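Local coordinates for Crh-like protein 5 (Neosartorya fumigata, PDB 6IBU) that cleaves chitin and transfers it to 1,6-beta-glucan or to other chitin chains, cross-linking the polysaccharides of the fungal cell wall, at residues P13-A19 against P226-Y232; D33-A39 against P60-F66; V103-T109 against A133-E137. All coordinates share one frame; numbering follows the deposited sequence.

How the interactions relate
All three contacts lie in the catalytic part of the longer protein, a beta-sandwich; interactions 2 and 3 fall within its family 16 range. Interaction 1 pairs strands 14-15 and 229-232, and the loop it closes contains the other two, interaction 2 before interaction 3. These two reach one antiparallel sheet, through outer strand 35-39 with 61-64 and through strand 98-105; their centres are about 25 Å apart. Interactions 1 and 2 touch, Leu17 packing on Phe66. Interactions 1 and 3 lie on opposite sides of the chain's centre, their centres about 35 Å apart. The shared sheet bears the active site: Glu98 and Glu102, the probable nucleophile and proton donor, and Arg182 and Trp186, which with Glu102 bind chitin.

Interaction 1: residues P13-A19 against P226-Y232; sequences PNKGLAA and PAESYTY
Residues 13-19 and 226-232 run antiparallel, with Asn14 and Tyr230 as a hydrogen-bonded pair. Asn14 N gives a bond to Tyr230 O (2.8 Å), and Tyr230 N returns one to Asn14 O (2.9 Å). Beyond the short strand, Gly16 N bonds Glu228 O at 2.9 Å. The last link, Ala227 N to Leu17 O, is weak at 3.4 Å.

Asn14 and Tyr230 point to the same face. CE2 of the Tyr230 ring reaches Gly16 CA at 3.8 Å. The Asn14 amide stands almost upright to the Tyr232 ring, with planes 83° apart. With CG beside the backbone N (chi1 -64°), Asn14 OD1 meets the edge of the Tyr232 ring at CE1 (3.4 Å), in the ring plane. A water donates to Asn14 OD1 and accepts from Tyr232 OH. Pro13 and Thr231 lie side by side, pointing the same way, Pro13 CG 3.5 Å from Thr231 OG1. The Pro226 ring rests on Ala19 O.

Both ends of the Asn14 amide are used, since ND2 bonds Asp94. Tyr230 OH bonds Asn225 and Asn223. The backbone pairing thus joins a segment near the N-terminus to one near the C-terminus, and polar side-chain ends tie the small sheet to its surroundings.

Interaction 2: residues D33-A39 against P60-F66; sequences DQWEVTA and PTIDTDF
The Trp35 indole is sandwiched between two methyl groups. Thr64 CG2 sits over one face, 3.5 Å from the centroid of the six-membered ring. Ile62 CD1 covers the opposite face at 3.8 Å from that centroid; both are CH-pi contacts. At the indole edge, in plane, lie Ile62 C and Asp63 N. Trp35 CG lies beside its backbone N (chi1 -63°), which brings the ring between the side chains of Ile62 and Thr64. The Phe66 ring takes Thr64 CB over its centre, while Gln34 CB comes to its edge at CE2 (3.8 Å).

The strands are antiparallel. Glu36 and Asp63 exchange two bonds, and Asp65 N donates to Gln34 O almost straight (177°). A beta bulge between Val37 and Ala39 shifts the register by one. There Thr38 N bonds Thr61 O.

Glu36 and Asp63 point to one face of the sheet, Val37 and Ile62 to the opposite one. Glu36 OE1 is 4.3 Å from Asp63 OD2, and a water bridges them, weakly on the Asp63 side. Asp63 OD1 makes a salt bridge to chitin-binding Arg182, which probably offsets the acidic repulsion. Asp63 is thus a probable second-shell residue that would help position the arginine.

Interaction 3: residues V103-T109 against A133-E137; sequences VLGGDTT and ATPQE
Val103, on strand 98-105, touches Pro135 and Gln136. Its CG1, anti to the backbone N (chi1 179°), reaches Pro135 CG at 3.8 Å and lies 3.6 Å from Gln136 NE2. Leu104 contributes its carbonyl: O accepts a weak bond from Gln136 NE2, 2.8 Å long but bent to 124°. The same oxygen accepts Asp107 N, closing a type I turn over Gly105 and Gly106. Gly105 O packs against CG and CD of Gln136.

Asp107 O takes the better bond from Gln136 NE2, at 2.9 Å. The oxygen lies close to the amide plane of the glutamine, but NE2 sits above the carbonyl plane of Asp107. The Asp107 carboxylate turns to its own segment and beyond: OD1 accepts from Thr109 OG1, and OD2 bonds Gln110. Thr108 crosses the Gln136 side chain at about a right angle, its CA 3.3 Å from OE1. Thr108 O faces Pro135 CD at 3.4 Å.

Gln136 bends at chi2 (79°), which carries its amide into the turn. NE2 has one good and one weak bond to carbonyls, which would limit rotation of the amide. This is a type I turn, Leu104 to Asp107, within the connection between the antiparallel strands 98-105 and 110-116, clasped by a glutamine from the loop after strand 128-131. Strand 98-105 also carries Glu98 and Glu102, the probable nucleophile and proton donor of this family 16 enzyme.

Interaction 1: residues P13-A19 against P226-Y232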
loop_
_atom_site.group_PDB
_atom_site.type_symbol
_atom_site.label_atom_id
_atom_site.label_comp_id
_atom_site.label_asym_id
_atom_site.label_seq_id
_atom_site.Cartn_x
_atom_site.Cartn_y
_atom_site.Cartn_z
ATOM N N PRO A 13 -7.693 -18.801 7.965
ATOM C CA PRO A 13 -6.960 -18.541 6.729
ATOM C C PRO A 13 -7.271 -17.213 6.029
ATOM O O PRO A 13 -8.400 -16.800 6.076
ATOM C CB PRO A 13 -7.436 -19.642 5.772
ATOM C CG PRO A 13 -7.870 -20.768 6.677
ATOM C CD PRO A 13 -8.347 -20.119 7.956
ATOM N N ASN A 14 -6.276 -16.615 5.357
ATOM C CA ASN A 14 -6.474 -15.449 4.462
ATOM C C ASN A 14 -7.120 -15.958 3.175
ATOM O O ASN A 14 -6.644 -16.957 2.659
ATOM C CB ASN A 14 -5.159 -14.743 4.115
ATOM C CG ASN A 14 -4.448 -14.118 5.300
ATOM O OD1 ASN A 14 -3.226 -14.215 5.406
ATOM N ND2 ASN A 14 -5.177 -13.438 6.168
ATOM N N LYS A 15 -8.174 -15.301 2.695
ATOM C CA LYS A 15 -8.723 -15.551 1.344
ATOM C C LYS A 15 -7.620 -15.255 0.331
ATOM O O LYS A 15 -6.988 -14.189 0.441
ATOM C CB LYS A 15 -9.941 -14.672 1.088
ATOM C CG LYS A 15 -10.557 -14.825 -0.292
ATOM C CD LYS A 15 -11.913 -14.123 -0.394
ATOM C CE LYS A 15 -12.680 -14.462 -1.658
ATOM N NZ LYS A 15 -13.390 -15.760 -1.546
ATOM N N GLY A 16 -7.416 -16.163 -0.620
ATOM C CA GLY A 16 -6.319 -16.093 -1.596
ATOM C C GLY A 16 -6.803 -15.597 -2.940
ATOM O O GLY A 16 -7.980 -15.763 -3.239
ATOM N N LEU A 17 -5.920 -14.990 -3.718
ATOM C CA LEU A 17 -6.166 -14.730 -5.146
ATOM C C LEU A 17 -5.841 -16.038 -5.872
ATOM O O LEU A 17 -4.637 -16.371 -6.019
ATOM C CB LEU A 17 -5.275 -13.570 -5.583
ATOM C CG LEU A 17 -5.231 -13.293 -7.073
ATOM C CD1 LEU A 17 -6.612 -12.925 -7.576
ATOM C CD2 LEU A 17 -4.256 -12.182 -7.385
ATOM N N ALA A 18 -6.871 -16.802 -6.247
ATOM C CA ALA A 18 -6.713 -18.128 -6.882
ATOM C C ALA A 18 -6.498 -17.931 -8.385
ATOM O O ALA A 18 -7.178 -18.562 -9.203
ATOM C CB ALA A 18 -7.900 -18.998 -6.560
ATOM N N ALA A 19 -5.564 -17.059 -8.731
ATOM C CA ALA A 19 -5.199 -16.733 -10.124
ATOM C C ALA A 19 -3.750 -16.256 -10.146
ATOM O O ALA A 19 -3.242 -15.825 -9.100
ATOM C CB ALA A 19 -6.140 -15.690 -10.669
ATOM N N PRO A 226 -0.586 -18.667 -6.647
ATOM C CA PRO A 226 -2.041 -18.659 -6.640
ATOM C C PRO A 226 -2.596 -19.732 -5.693
ATOM O O PRO A 226 -2.092 -20.831 -5.696
ATOM C CB PRO A 226 -2.404 -19.017 -8.084
ATOM C CG PRO A 226 -1.187 -18.646 -8.898
ATOM C CD PRO A 226 -0.014 -18.906 -7.982
ATOM N N ALA A 227 -3.606 -19.383 -4.898
ATOM C CA ALA A 227 -4.272 -20.299 -3.960
ATOM C C ALA A 227 -5.636 -19.741 -3.574
ATOM O O ALA A 227 -5.833 -18.499 -3.628
ATOM C CB ALA A 227 -3.409 -20.495 -2.755
ATOM N N GLU A 228 -6.539 -20.640 -3.197
ATOM C CA GLU A 228 -7.889 -20.277 -2.709
ATOM C C GLU A 228 -7.732 -19.638 -1.328
ATOM O O GLU A 228 -8.577 -18.807 -0.972
ATOM C CB GLU A 228 -8.818 -21.493 -2.732
ATOM C CG GLU A 228 -9.364 -21.801 -4.126
ATOM C CD GLU A 228 -10.134 -23.113 -4.268
ATOM O OE1 GLU A 228 -10.884 -23.461 -3.325
ATOM O OE2 GLU A 228 -9.988 -23.796 -5.322
ATOM N N SER A 229 -6.683 -19.994 -0.584
ATOM C CA SER A 229 -6.441 -19.449 0.773
ATOM C C SER A 229 -5.025 -19.751 1.281
ATOM O O SER A 229 -4.340 -20.610 0.734
ATOM C CB SER A 229 -7.460 -19.975 1.728
ATOM O OG SER A 229 -7.102 -21.281 2.149
ATOM N N TYR A 230 -4.610 -19.014 2.304
ATOM C CA TYR A 230 -3.295 -19.141 2.962
ATOM C C TYR A 230 -3.522 -19.314 4.452
ATOM O O TYR A 230 -4.343 -18.599 5.012
ATOM C CB TYR A 230 -2.419 -17.918 2.723
ATOM C CG TYR A 230 -2.179 -17.595 1.271
ATOM C CD1 TYR A 230 -1.348 -18.370 0.487
ATOM C CD2 TYR A 230 -2.817 -16.508 0.688
ATOM C CE1 TYR A 230 -1.136 -18.053 -0.835
ATOM C CE2 TYR A 230 -2.612 -16.172 -0.633
ATOM C CZ TYR A 230 -1.758 -16.946 -1.388
ATOM O OH TYR A 230 -1.569 -16.616 -2.691
ATOM N N THR A 231 -2.775 -20.225 5.055
ATOM C CA THR A 231 -2.826 -20.512 6.502
ATOM C C THR A 231 -1.432 -20.286 7.067
ATOM O O THR A 231 -0.497 -20.805 6.484
ATOM C CB THR A 231 -3.293 -21.957 6.747
ATOM O OG1 THR A 231 -4.623 -22.066 6.233
ATOM C CG2 THR A 231 -3.235 -22.358 8.209
ATOM N N TYR A 232 -1.313 -19.559 8.171
ATOM C CA TYR A 232 -0.056 -19.469 8.949
ATOM C C TYR A 232 0.010 -20.708 9.845
ATOM O O TYR A 232 -0.769 -20.786 10.794
ATOM C CB TYR A 232 -0.040 -18.193 9.786
ATOM C CG TYR A 232 0.092 -16.883 9.055
ATOM C CD1 TYR A 232 -0.922 -16.382 8.253
ATOM C CD2 TYR A 232 1.204 -16.087 9.251
ATOM C CE1 TYR A 232 -0.817 -15.145 7.639
ATOM C CE2 TYR A 232 1.326 -14.840 8.653
ATOM C CZ TYR A 232 0.309 -14.370 7.840
ATOM O OH TYR A 232 0.398 -13.141 7.256
HETATM O O HOH W 1 -1.456 -12.088 5.770
#

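Interaction 2: residues D33-A39 against P60-F66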
loop_
_atom_site.group_PDB
_atom_site.type_symbol
_atom_site.label_atom_id
_atom_site.label_comp_id
_atom_site.label_asym_id
_atom_site.label_seq_id
_atom_site.Cartn_x
_atom_site.Cartn_y
_atom_site.Cartn_z
ATOM N N ASP A 33 -15.329 -4.931 -7.717
ATOM C CA ASP A 33 -15.871 -6.276 -7.410
ATOM C C ASP A 33 -15.090 -6.980 -6.300
ATOM O O ASP A 33 -15.729 -7.443 -5.362
ATOM C CB ASP A 33 -15.888 -7.136 -8.669
ATOM C CG ASP A 33 -17.129 -6.866 -9.504
ATOM O OD1 ASP A 33 -18.029 -6.122 -9.010
ATOM O OD2 ASP A 33 -17.193 -7.391 -10.639
ATOM N N GLN A 34 -13.771 -7.084 -6.408
ATOM C CA GLN A 34 -12.965 -7.908 -5.468
ATOM C C GLN A 34 -12.306 -6.989 -4.438
ATOM O O GLN A 34 -11.243 -7.353 -3.928
ATOM C CB GLN A 34 -12.016 -8.779 -6.285
ATOM C CG GLN A 34 -12.789 -9.700 -7.220
ATOM C CD GLN A 34 -11.937 -10.686 -7.981
ATOM O OE1 GLN A 34 -11.911 -10.685 -9.218
ATOM N NE2 GLN A 34 -11.242 -11.552 -7.250
ATOM N N TRP A 35 -12.917 -5.824 -4.184
ATOM C CA TRP A 35 -12.425 -4.800 -3.226
ATOM C C TRP A 35 -13.495 -4.502 -2.174
ATOM O O TRP A 35 -14.691 -4.643 -2.479
ATOM C CB TRP A 35 -12.042 -3.516 -3.960
ATOM C CG TRP A 35 -10.915 -3.638 -4.935
ATOM C CD1 TRP A 35 -10.969 -4.135 -6.202
ATOM C CD2 TRP A 35 -9.564 -3.184 -4.743
ATOM N NE1 TRP A 35 -9.745 -4.037 -6.802
ATOM C CE2 TRP A 35 -8.862 -3.467 -5.930
ATOM C CE3 TRP A 35 -8.874 -2.593 -3.683
ATOM C CZ2 TRP A 35 -7.509 -3.189 -6.082
ATOM C CZ3 TRP A 35 -7.542 -2.297 -3.835
ATOM C CH2 TRP A 35 -6.870 -2.599 -5.018
ATOM N N GLU A 36 -13.066 -4.105 -0.984
ATOM C CA GLU A 36 -13.936 -3.655 0.133
ATOM C C GLU A 36 -13.650 -2.160 0.302
ATOM O O GLU A 36 -12.447 -1.826 0.338
ATOM C CB GLU A 36 -13.648 -4.557 1.344
ATOM C CG GLU A 36 -13.902 -3.948 2.721
ATOM C CD GLU A 36 -13.257 -4.700 3.898
ATOM O OE1 GLU A 36 -12.310 -5.504 3.655
ATOM O OE2 GLU A 36 -13.692 -4.497 5.077
ATOM N N VAL A 37 -14.686 -1.318 0.257
ATOM C CA VAL A 37 -14.554 0.121 0.570
ATOM C C VAL A 37 -14.629 0.186 2.058
ATOM O O VAL A 37 -15.636 0.090 2.751
ATOM C CB VAL A 37 -15.577 1.075 -0.017
ATOM C CG1 VAL A 37 -15.280 2.501 0.453
ATOM C CG2 VAL A 37 -15.617 0.981 -1.530
ATOM N N THR A 38 -13.471 0.290 2.518
ATOM C CA THR A 38 -13.332 -0.100 3.893
ATOM C C THR A 38 -13.364 1.147 4.774
ATOM O O THR A 38 -13.459 0.992 5.949
ATOM C CB THR A 38 -12.091 -0.942 3.889
ATOM O OG1 THR A 38 -11.851 -1.370 5.221
ATOM C CG2 THR A 38 -10.927 -0.148 3.354
ATOM N N ALA A 39 -13.276 2.342 4.223
ATOM C CA ALA A 39 -13.612 3.589 4.954
ATOM C C ALA A 39 -13.931 4.639 3.912
ATOM O O ALA A 39 -13.354 4.554 2.810
ATOM C CB ALA A 39 -12.485 4.023 5.841
ATOM N N PRO A 60 -10.735 7.942 2.796
ATOM C CA PRO A 60 -11.250 6.956 1.854
ATOM C C PRO A 60 -10.191 5.895 1.515
ATOM O O PRO A 60 -9.074 6.245 1.224
ATOM C CB PRO A 60 -11.609 7.777 0.608
ATOM C CG PRO A 60 -10.788 9.043 0.760
ATOM C CD PRO A 60 -10.738 9.299 2.253
ATOM N N THR A 61 -10.581 4.628 1.592
ATOM C CA THR A 61 -9.678 3.468 1.429
ATOM C C THR A 61 -10.391 2.340 0.694
ATOM O O THR A 61 -11.583 2.161 0.921
ATOM C CB THR A 61 -9.204 2.941 2.787
ATOM O OG1 THR A 61 -8.846 4.044 3.609
ATOM C CG2 THR A 61 -8.006 2.036 2.659
ATOM N N ILE A 62 -9.661 1.593 -0.127
ATOM C CA ILE A 62 -10.129 0.293 -0.666
ATOM C C ILE A 62 -9.055 -0.748 -0.365
ATOM O O ILE A 62 -7.867 -0.414 -0.440
ATOM C CB ILE A 62 -10.474 0.385 -2.165
ATOM C CG1 ILE A 62 -9.276 0.769 -3.032
ATOM C CG2 ILE A 62 -11.644 1.335 -2.389
ATOM C CD1 ILE A 62 -9.553 0.587 -4.513
ATOM N N ASP A 63 -9.483 -1.940 0.051
ATOM C CA ASP A 63 -8.638 -3.140 0.257
ATOM C C ASP A 63 -9.083 -4.221 -0.728
ATOM O O ASP A 63 -10.305 -4.360 -0.937
ATOM C CB ASP A 63 -8.845 -3.735 1.643
ATOM C CG ASP A 63 -8.261 -2.932 2.775
ATOM O OD1 ASP A 63 -7.410 -2.078 2.492
ATOM O OD2 ASP A 63 -8.650 -3.197 3.933
ATOM N N THR A 64 -8.148 -4.991 -1.274
ATOM C CA THR A 64 -8.463 -6.232 -2.017
ATOM C C THR A 64 -9.092 -7.213 -1.027
ATOM O O THR A 64 -8.660 -7.269 0.124
ATOM C CB THR A 64 -7.236 -6.816 -2.726
ATOM O OG1 THR A 64 -6.170 -7.025 -1.801
ATOM C CG2 THR A 64 -6.757 -5.941 -3.858
ATOM N N ASP A 65 -10.119 -7.923 -1.462
ATOM C CA ASP A 65 -10.746 -9.026 -0.689
ATOM C C ASP A 65 -9.703 -10.129 -0.488
ATOM O O ASP A 65 -9.673 -10.712 0.590
ATOM C CB ASP A 65 -11.961 -9.608 -1.414
ATOM C CG ASP A 65 -13.189 -8.726 -1.419
ATOM O OD1 ASP A 65 -13.252 -7.757 -0.615
ATOM O OD2 ASP A 65 -14.073 -9.007 -2.248
ATOM N N PHE A 66 -8.836 -10.329 -1.474
ATOM C CA PHE A 66 -7.840 -11.421 -1.533
ATOM C C PHE A 66 -6.477 -10.935 -1.046
ATOM O O PHE A 66 -6.213 -9.717 -1.002
ATOM C CB PHE A 66 -7.699 -11.926 -2.969
ATOM C CG PHE A 66 -7.456 -10.817 -3.960
ATOM C CD1 PHE A 66 -6.177 -10.346 -4.203
ATOM C CD2 PHE A 66 -8.513 -10.221 -4.632
ATOM C CE1 PHE A 66 -5.951 -9.345 -5.131
ATOM C CE2 PHE A 66 -8.289 -9.203 -5.548
ATOM C CZ PHE A 66 -7.008 -8.774 -5.806
HETATM O O HOH W 2 -10.620 -5.303 5.686
#

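Interaction 3: residues V103-T109 against A133-E137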
loop_
_atom_site.group_PDB
_atom_site.type_symbol
_atom_site.label_atom_id
_atom_site.label_comp_id
_atom_site.label_asym_id
_atom_site.label_seq_id
_atom_site.Cartn_x
_atom_site.Cartn_y
_atom_site.Cartn_z
ATOM N N VAL A 103 2.842 9.342 -1.042
ATOM C CA VAL A 103 3.046 10.700 -1.608
ATOM C C VAL A 103 2.485 11.728 -0.616
ATOM O O VAL A 103 1.458 11.477 0.008
ATOM C CB VAL A 103 2.423 10.832 -3.012
ATOM C CG1 VAL A 103 2.607 12.230 -3.561
ATOM C CG2 VAL A 103 3.008 9.820 -3.979
ATOM N N LEU A 104 3.172 12.856 -0.468
ATOM C CA LEU A 104 2.708 13.986 0.374
ATOM C C LEU A 104 2.270 15.086 -0.581
ATOM O O LEU A 104 3.018 15.342 -1.540
ATOM C CB LEU A 104 3.847 14.423 1.286
ATOM C CG LEU A 104 4.416 13.300 2.152
ATOM C CD1 LEU A 104 5.595 13.816 2.939
ATOM C CD2 LEU A 104 3.363 12.705 3.092
ATOM N N GLY A 105 1.090 15.666 -0.357
ATOM C CA GLY A 105 0.511 16.675 -1.266
ATOM C C GLY A 105 1.430 17.848 -1.540
ATOM O O GLY A 105 1.492 18.276 -2.672
ATOM N N GLY A 106 2.155 18.356 -0.554
ATOM C CA GLY A 106 2.960 19.580 -0.739
ATOM C C GLY A 106 4.365 19.280 -1.209
ATOM O O GLY A 106 5.111 20.240 -1.513
ATOM N N ASP A 107 4.761 18.006 -1.258
ATOM C CA ASP A 107 6.111 17.604 -1.732
ATOM C C ASP A 107 5.957 17.138 -3.183
ATOM O O ASP A 107 5.564 15.985 -3.388
ATOM C CB ASP A 107 6.728 16.567 -0.793
ATOM C CG ASP A 107 8.087 16.047 -1.231
ATOM O OD1 ASP A 107 8.520 16.388 -2.356
ATOM O OD2 ASP A 107 8.720 15.335 -0.435
ATOM N N THR A 108 6.237 18.012 -4.153
ATOM C CA THR A 108 5.889 17.797 -5.577
ATOM C C THR A 108 7.030 17.125 -6.338
ATOM O O THR A 108 6.961 17.132 -7.566
ATOM C CB THR A 108 5.538 19.121 -6.240
ATOM O OG1 THR A 108 6.727 19.905 -6.147
ATOM C CG2 THR A 108 4.382 19.808 -5.558
ATOM N N THR A 109 8.053 16.609 -5.659
ATOM C CA THR A 109 9.320 16.181 -6.303
ATOM C C THR A 109 9.722 14.783 -5.848
ATOM O O THR A 109 10.745 14.297 -6.344
ATOM C CB THR A 109 10.474 17.129 -5.974
ATOM O OG1 THR A 109 10.509 17.334 -4.556
ATOM C CG2 THR A 109 10.353 18.430 -6.734
ATOM N N ALA A 133 8.503 13.117 -10.808
ATOM C CA ALA A 133 8.076 14.392 -11.417
ATOM C C ALA A 133 6.613 14.604 -11.050
ATOM O O ALA A 133 5.798 13.756 -11.386
ATOM C CB ALA A 133 8.290 14.363 -12.907
ATOM N N THR A 134 6.333 15.673 -10.316
ATOM C CA THR A 134 4.970 16.165 -10.013
ATOM C C THR A 134 3.992 15.002 -9.836
ATOM O O THR A 134 3.038 14.895 -10.603
ATOM C CB THR A 134 4.506 17.156 -11.095
ATOM O OG1 THR A 134 4.428 16.485 -12.360
ATOM C CG2 THR A 134 5.400 18.377 -11.195
ATOM N N PRO A 135 4.125 14.175 -8.774
ATOM C CA PRO A 135 3.216 13.053 -8.564
ATOM C C PRO A 135 1.753 13.464 -8.341
ATOM O O PRO A 135 0.912 12.670 -8.627
ATOM C CB PRO A 135 3.770 12.332 -7.333
ATOM C CG PRO A 135 4.632 13.342 -6.638
ATOM C CD PRO A 135 5.142 14.280 -7.717
ATOM N N GLN A 136 1.482 14.701 -7.934
ATOM C CA GLN A 136 0.106 15.234 -7.746
ATOM C C GLN A 136 -0.465 15.710 -9.091
ATOM O O GLN A 136 -1.640 15.930 -9.148
ATOM C CB GLN A 136 0.101 16.419 -6.779
ATOM C CG GLN A 136 0.786 16.148 -5.456
ATOM C CD GLN A 136 2.297 16.195 -5.443
ATOM O OE1 GLN A 136 2.940 16.569 -6.417
ATOM N NE2 GLN A 136 2.873 15.775 -4.325
ATOM N N GLU A 137 0.324 15.882 -10.139
ATOM C CA GLU A 137 -0.191 16.568 -11.344
ATOM C C GLU A 137 -0.227 15.619 -12.523
ATOM O O GLU A 137 -0.838 15.917 -13.532
ATOM C CB GLU A 137 0.634 17.824 -11.622
ATOM C CG GLU A 137 -0.217 19.095 -11.716
ATOM C CD GLU A 137 -0.020 20.196 -10.667
ATOM O OE1 GLU A 137 0.831 20.025 -9.749
ATOM O OE2 GLU A 137 -0.714 21.253 -10.782
#